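Local coordinates for uncharacterized protein (Cytophaga hutchinsonii, PDB 3OMT), which probably acts as the DNA-binding antitoxin component of a toxin-antitoxin system, as a helix-turn-helix protein of the Xre family, at residues Thr36-Ser39 with Lys40-Thr43. Numbering follows the deposited sequence. Where two conformers were deposited one is given.
Sequences TTVS and KWCT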
loop_
_atom_site.group_PDB
_atom_site.type_symbol
_atom_site.label_atom_id
_atom_site.label_comp_id
_atom_site.label_asym_id
_atom_site.label_seq_id
_atom_site.Cartn_x
_atom_site.Cartn_y
_atom_site.Cartn_z
ATOM N N THR A 36 -2.108 -14.496 14.127
ATOM C CA THR A 36 -2.120 -13.166 14.741
ATOM C C THR A 36 -1.741 -12.059 13.745
ATOM O O THR A 36 -2.234 -10.909 13.813
ATOM C CB THR A 36 -1.211 -13.104 15.959
ATOM O OG1 THR A 36 -1.563 -14.138 16.869
ATOM C CG2 THR A 36 -1.415 -11.829 16.639
ATOM N N THR A 37 -0.857 -12.400 12.827
ATOM C CA THR A 37 -0.440 -11.483 11.772
ATOM C C THR A 37 -1.663 -11.004 10.975
ATOM O O THR A 37 -1.867 -9.794 10.772
ATOM C CB THR A 37 0.528 -12.174 10.846
ATOM O OG1 THR A 37 1.708 -12.522 11.582
ATOM C CG2 THR A 37 0.873 -11.308 9.622
ATOM N N VAL A 38 -2.480 -11.956 10.552
ATOM C CA VAL A 38 -3.681 -11.641 9.770
ATOM C C VAL A 38 -4.699 -10.874 10.593
ATOM O O VAL A 38 -5.302 -9.906 10.138
ATOM C CB VAL A 38 -4.282 -12.912 9.114
ATOM C CG1 VAL A 38 -5.636 -12.628 8.527
ATOM C CG2 VAL A 38 -3.287 -13.480 8.117
ATOM N N SER A 39 -4.865 -11.273 11.846
ATOM C CA SER A 39 -5.786 -10.581 12.717
ATOM C C SER A 39 -5.448 -9.091 12.870
ATOM O O SER A 39 -6.349 -8.229 12.824
ATOM C CB SER A 39 -5.806 -11.249 14.099
ATOM O OG SER A 39 -6.771 -10.608 14.918
ATOM N N LYS A 40 -4.165 -8.796 13.046
ATOM C CA LYS A 40 -3.715 -7.435 13.281
ATOM C C LYS A 40 -3.818 -6.608 11.994
ATOM O O LYS A 40 -4.005 -5.391 12.044
ATOM C CB LYS A 40 -2.291 -7.458 13.835
ATOM C CG LYS A 40 -2.342 -7.929 15.274
ATOM C CD LYS A 40 -1.054 -7.754 16.011
ATOM C CE LYS A 40 -1.188 -8.266 17.445
ATOM N NZ LYS A 40 -2.217 -7.539 18.261
ATOM N N TRP A 41 -3.704 -7.259 10.838
ATOM C CA TRP A 41 -3.996 -6.512 9.611
ATOM C C TRP A 41 -5.472 -6.033 9.669
ATOM O O TRP A 41 -5.805 -4.869 9.378
ATOM C CB TRP A 41 -3.858 -7.357 8.353
ATOM C CG TRP A 41 -2.512 -7.879 8.037
ATOM C CD1 TRP A 41 -1.301 -7.415 8.479
ATOM C CD2 TRP A 41 -2.233 -8.979 7.175
ATOM N NE1 TRP A 41 -0.279 -8.171 7.930
ATOM C CE2 TRP A 41 -0.825 -9.143 7.146
ATOM C CE3 TRP A 41 -3.041 -9.865 6.433
ATOM C CZ2 TRP A 41 -0.199 -10.156 6.410
ATOM C CZ3 TRP A 41 -2.384 -10.878 5.677
ATOM C CH2 TRP A 41 -0.981 -10.996 5.682
ATOM N N CYS A 42 -6.370 -6.958 9.973
ATOM C CA CYS A 42 -7.789 -6.662 9.877
ATOM C C CYS A 42 -8.238 -5.585 10.867
ATOM O O CYS A 42 -9.126 -4.772 10.561
ATOM C CB CYS A 42 -8.611 -7.950 10.067
ATOM S SG CYS A 42 -8.482 -9.024 8.621
ATOM N N THR A 43 -7.589 -5.523 12.020
ATOM C CA THR A 43 -7.893 -4.476 12.988
ATOM C C THR A 43 -7.080 -3.180 12.801
ATOM O O THR A 43 -7.176 -2.243 13.626
ATOM C CB THR A 43 -7.750 -4.975 14.426
ATOM O OG1 THR A 43 -6.440 -5.490 14.615
ATOM C CG2 THR A 43 -8.745 -6.078 14.723
HETATM O O HOH W 1 -6.299 -8.065 16.034
#
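W41 folds its indole back along helix 35-42 against T37 and V38, on the buried side of what is, by its place in the Xre-type helix-turn-helix fold, probably the recognition helix. A chi1 of -64° sets CG anti to the carbonyl carbon, and chi2 of -21° turns one ring face to the backbone of the preceding turn. There T37 O lies 3.3 Å above the plane of the W41 ring, displaced toward the rim, and V38 CA makes an off-centre CH-pi contact 4.3 Å from the centroid of the W41 six-membered ring. Two methyls extend this packing, T37 CG2 at 3.6 Å from W41 CZ2 and V38 CG2, approaching obliquely, at 3.7 Å from W41 CZ3. The W41 side chain also touches L13, T52 and I56, while V38 meets L27 and C42 meets L17, so this side of the helix joins the core shared with helices 13-20, 24-30 and 50-60. T37 O also accepts a hydrogen bond from W41 N, one of four successive i to i+4 backbone hydrogen bonds that run from K40 N-T36 O to T43 N-S39 O.

The outer side is looser. T36 and K40 are exposed and run side by side; in the K40 conformer described, CG2 of T36 lies 3.7 Å from CE of K40. T43, where helical geometry ends, hydrogen-bonds D45 through OG1. In the given S39 conformer, a water links S39 OG, at 2.8 Å, to T43 OG1, to which it donates at 2.9 Å.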